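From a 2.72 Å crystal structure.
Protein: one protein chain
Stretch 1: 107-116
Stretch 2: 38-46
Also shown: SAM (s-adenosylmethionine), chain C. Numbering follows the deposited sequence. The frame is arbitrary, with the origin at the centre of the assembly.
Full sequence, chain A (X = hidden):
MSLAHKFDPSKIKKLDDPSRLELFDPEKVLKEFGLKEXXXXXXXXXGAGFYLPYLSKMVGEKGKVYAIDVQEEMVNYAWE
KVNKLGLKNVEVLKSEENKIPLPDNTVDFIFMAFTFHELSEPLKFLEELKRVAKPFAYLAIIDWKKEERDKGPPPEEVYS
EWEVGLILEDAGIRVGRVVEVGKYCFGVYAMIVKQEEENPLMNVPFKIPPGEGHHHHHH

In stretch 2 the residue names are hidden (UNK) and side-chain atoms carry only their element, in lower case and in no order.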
# COMPACT_ATOMS: atom_id res chain seq x y z
N VAL A 107 11.82 4.90 -5.79
CA VAL A 107 10.53 4.28 -6.13
C VAL A 107 9.68 5.03 -7.14
O VAL A 107 9.56 6.25 -7.10
CB VAL A 107 9.68 4.03 -4.87
CG1 VAL A 107 10.49 3.26 -3.86
CG2 VAL A 107 9.20 5.34 -4.31
N ASP A 108 9.07 4.27 -8.03
CA ASP A 108 8.23 4.81 -9.10
C ASP A 108 6.75 4.77 -8.73
O ASP A 108 5.97 5.66 -9.07
CB ASP A 108 8.47 4.00 -10.37
CG ASP A 108 9.94 3.97 -10.77
OD1 ASP A 108 10.49 5.06 -11.08
OD2 ASP A 108 10.53 2.88 -10.78
N PHE A 109 6.38 3.71 -8.02
CA PHE A 109 5.01 3.49 -7.61
C PHE A 109 4.93 3.23 -6.11
O PHE A 109 5.72 2.48 -5.55
CB PHE A 109 4.47 2.27 -8.36
CG PHE A 109 2.99 2.21 -8.45
CD1 PHE A 109 2.33 2.75 -9.55
CD2 PHE A 109 2.24 1.64 -7.42
CE1 PHE A 109 0.94 2.72 -9.64
CE2 PHE A 109 0.85 1.60 -7.49
CZ PHE A 109 0.19 2.14 -8.61
N ILE A 110 3.97 3.87 -5.45
CA ILE A 110 3.77 3.68 -4.02
C ILE A 110 2.34 3.17 -3.83
O ILE A 110 1.37 3.84 -4.16
CB ILE A 110 3.95 4.98 -3.23
CG1 ILE A 110 5.33 5.58 -3.50
CG2 ILE A 110 3.81 4.71 -1.74
CD1 ILE A 110 5.43 7.05 -3.11
N PHE A 111 2.22 1.96 -3.30
CA PHE A 111 0.93 1.33 -3.08
C PHE A 111 0.66 1.21 -1.59
O PHE A 111 1.43 0.58 -0.86
CB PHE A 111 0.95 -0.05 -3.73
CG PHE A 111 -0.28 -0.85 -3.51
CD1 PHE A 111 -1.52 -0.40 -3.94
CD2 PHE A 111 -0.20 -2.11 -2.91
CE1 PHE A 111 -2.66 -1.18 -3.80
CE2 PHE A 111 -1.32 -2.91 -2.76
CZ PHE A 111 -2.56 -2.44 -3.21
N MET A 112 -0.42 1.83 -1.13
CA MET A 112 -0.77 1.78 0.27
C MET A 112 -2.16 1.16 0.44
O MET A 112 -3.16 1.86 0.38
CB MET A 112 -0.73 3.19 0.85
CG MET A 112 -0.06 3.28 2.20
SD MET A 112 -0.02 4.94 2.87
CE MET A 112 0.94 5.77 1.68
N ALA A 113 -2.22 -0.15 0.65
CA ALA A 113 -3.51 -0.83 0.79
C ALA A 113 -3.98 -1.05 2.23
O ALA A 113 -3.43 -1.88 2.95
CB ALA A 113 -3.48 -2.16 0.05
N PHE A 114 -5.02 -0.32 2.61
CA PHE A 114 -5.60 -0.40 3.94
C PHE A 114 -4.63 -0.08 5.07
O PHE A 114 -4.79 -0.56 6.19
CB PHE A 114 -6.20 -1.78 4.19
CG PHE A 114 -7.23 -2.19 3.18
CD1 PHE A 114 -6.93 -3.12 2.20
CD2 PHE A 114 -8.51 -1.62 3.21
CE1 PHE A 114 -7.87 -3.49 1.26
CE2 PHE A 114 -9.46 -1.98 2.28
CZ PHE A 114 -9.14 -2.92 1.29
N THR A 115 -3.62 0.73 4.79
CA THR A 115 -2.66 1.04 5.83
C THR A 115 -2.58 2.52 6.20
O THR A 115 -2.08 2.87 7.27
CB THR A 115 -1.24 0.46 5.44
OG1 THR A 115 -0.21 1.08 6.22
CG2 THR A 115 -0.97 0.68 3.97
N PHE A 116 -3.11 3.40 5.36
CA PHE A 116 -3.05 4.83 5.64
C PHE A 116 -3.66 5.22 6.99
O PHE A 116 -3.05 5.97 7.76
CB PHE A 116 -3.74 5.62 4.54
CG PHE A 116 -3.46 7.09 4.59
CD1 PHE A 116 -2.24 7.60 4.15
CD2 PHE A 116 -4.41 7.97 5.09
CE1 PHE A 116 -1.97 8.96 4.20
CE2 PHE A 116 -4.16 9.33 5.15
CZ PHE A 116 -2.94 9.83 4.70
N UNK A 38 8.65 -3.12 -15.06
CA UNK A 38 9.91 -2.43 -14.82
C UNK A 38 9.89 -1.46 -13.65
O UNK A 38 10.94 -1.09 -13.13
N UNK A 39 8.70 -1.03 -13.25
CA UNK A 39 8.56 -0.10 -12.14
C UNK A 39 8.97 -0.67 -10.78
O UNK A 39 8.80 -1.85 -10.51
c UNK A 39 7.11 0.40 -12.04
c UNK A 39 5.26 3.29 -11.56
s UNK A 39 5.09 2.08 -12.76
c UNK A 39 6.77 1.54 -12.97
N UNK A 40 9.55 0.18 -9.95
CA UNK A 40 9.93 -0.25 -8.62
C UNK A 40 8.78 0.24 -7.78
O UNK A 40 8.46 1.43 -7.79
c UNK A 40 11.41 0.19 -6.66
o UNK A 40 12.32 -0.26 -8.83
c UNK A 40 11.23 0.37 -8.15
N UNK A 41 8.15 -0.68 -7.08
CA UNK A 41 7.01 -0.32 -6.26
C UNK A 41 7.20 -0.56 -4.77
O UNK A 41 7.81 -1.55 -4.36
c UNK A 41 6.06 -2.53 -6.93
c UNK A 41 5.75 -1.07 -6.73
c UNK A 41 4.64 -0.90 -5.72
N UNK A 42 6.69 0.37 -3.97
CA UNK A 42 6.77 0.27 -2.53
C UNK A 42 5.39 -0.12 -2.02
O UNK A 42 4.40 0.52 -2.36
c UNK A 42 7.70 2.94 0.16
c UNK A 42 7.19 1.61 -1.90
c UNK A 42 8.47 0.58 -0.02
c UNK A 42 7.37 1.57 -0.38
N UNK A 43 5.35 -1.18 -1.22
CA UNK A 43 4.12 -1.68 -0.64
C UNK A 43 4.24 -1.35 0.84
O UNK A 43 4.92 -2.05 1.57
c UNK A 43 2.70 -3.79 -0.42
o UNK A 43 2.62 -5.04 -0.32
c UNK A 43 4.04 -3.20 -0.85
o UNK A 43 1.74 -3.03 -0.20
N UNK A 44 3.58 -0.29 1.27
CA UNK A 44 3.69 0.17 2.65
C UNK A 44 3.27 -0.80 3.77
O UNK A 44 4.13 -1.34 4.46
c UNK A 44 2.99 1.54 2.79
c UNK A 44 3.12 2.06 4.21
c UNK A 44 3.65 2.52 1.84
N UNK A 45 1.99 -1.03 3.99
CA UNK A 45 1.65 -1.98 5.04
C UNK A 45 1.57 -3.36 4.43
O UNK A 45 0.48 -3.91 4.24
N UNK A 46 2.72 -3.94 4.11
CA UNK A 46 2.74 -5.23 3.47
C UNK A 46 1.99 -6.33 4.23
O UNK A 46 1.44 -7.24 3.62
c UNK A 46 4.78 -6.34 4.39
c UNK A 46 4.18 -5.67 3.18
o UNK A 46 4.17 -6.59 2.09
N SAM C . -2.08 -4.29 3.09
CA SAM C . -2.15 -5.65 3.70
C SAM C . -2.95 -6.58 2.82
O SAM C . -3.42 -6.14 1.77
OXT SAM C . -3.07 -7.78 3.24
CB SAM C . -2.81 -5.56 5.07
CG SAM C . -2.23 -4.42 5.81
SD SAM C . -2.80 -4.02 7.49
CE SAM C . -4.45 -3.40 7.21
C5' SAM C . -1.82 -2.64 7.82
C4' SAM C . -0.36 -2.91 8.12
O4' SAM C . 0.22 -1.62 8.28
C3' SAM C . -0.13 -3.55 9.50
O3' SAM C . 0.36 -4.90 9.21
C2' SAM C . 0.99 -2.76 10.15
O2' SAM C . 2.04 -3.45 10.79
C1' SAM C . 1.37 -1.78 9.00
N9 SAM C . 1.78 -0.44 9.37
C8 SAM C . 1.24 0.45 10.28
N7 SAM C . 1.87 1.58 10.34
C5 SAM C . 2.91 1.44 9.42
C6 SAM C . 3.95 2.31 9.00
N6 SAM C . 4.09 3.55 9.51
N1 SAM C . 4.84 1.86 8.03
C2 SAM C . 4.66 0.61 7.54
N3 SAM C . 3.72 -0.28 7.86
C4 SAM C . 2.87 0.20 8.81

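Position 38 has no side-chain atoms, so it is Gly-38; its phi of 89° and psi of -20° would jam a CB against the preceding carbonyl oxygen, which by itself calls for glycine.

Position 39 carries an unbranched run of two carbons, a sulfur and a last carbon. That terminal carbon lies 3.5 Å from Phe-109 CB and 3.5 Å from Asp-108 CB, near the plane of the Phe-109 ring at its edge. A thioether chain means Met-39.

At position 40 one carbon bears an oxygen and a carbon. Its CB lies 3.7 Å from Asp-108 OD2 and its terminal carbon 4.3 Å from Val-107 CG1. The same pattern would fit a valine in outline, but the element decides: Thr-40. The backbone makes the hydrogen bonds, N donating to Asp-108 OD2 at 3.0 Å while O accepts from Asp-108 N at 2.9 Å and from Phe-109 N at 3.1 Å.

Position 41 has three carbons, forked at the first, and one branch comes 3.9 Å from Phe-109 CD2. This is Val-41, on the sheet face shared with Phe-109 and Phe-111; the same branch, CG2, lies 4.3 Å from Phe-111 CB.

Four carbons forked at the second mark position 42, whose CB sits 4.2 Å from Val-107 CG1: Leu-42, on the face of Ile-110.

Position 43 ends in a carbon with two oxygens after a single CB, hence Asp-43. Its OD1 comes 3.5 Å from Phe-111 CD2, a packing contact, while OD2 accepts a hydrogen bond from position 46.

Position 44 again shows three carbons forked at the first, with CB 3.6 Å from Met-112 CG and a branch 4.2 Å from Ile-110 CG2. It is Val-44, pointing toward stretch 1.

Position 45 is bare: Gly-45. A CB here would stand 2.6 Å from Thr-115 CB, a clash, so the missing side chain lets the loops close up.

Position 46 has one carbon bearing an oxygen and a carbon, pointing away from stretch 1. It is Thr-46, whose hydroxyl is the donor to Asp-43.

The rule is parallel pairing with staggered bonds. Leu-42 reaches both ways along one strand edge, its N giving to Phe-109 O and its O taking from Phe-111 N, each at 2.8 Å; Val-44 N then gives to Phe-111 O at 3.1 Å. Asp-108 secures the entry with its side chain. Val-41 packs against Phe-109 and Phe-111 on the face that also carries Asp-43, and Leu-42 and Ile-110 lie on the other. At the C-terminal end of the pairing, Ala-113 O, at the end of its strand, and Gly-45 O, in the loop after the other, each accept a hydrogen bond from SAM N at 2.8 Å.

Stretch 2, residues 38-46: GMTVLDVGT
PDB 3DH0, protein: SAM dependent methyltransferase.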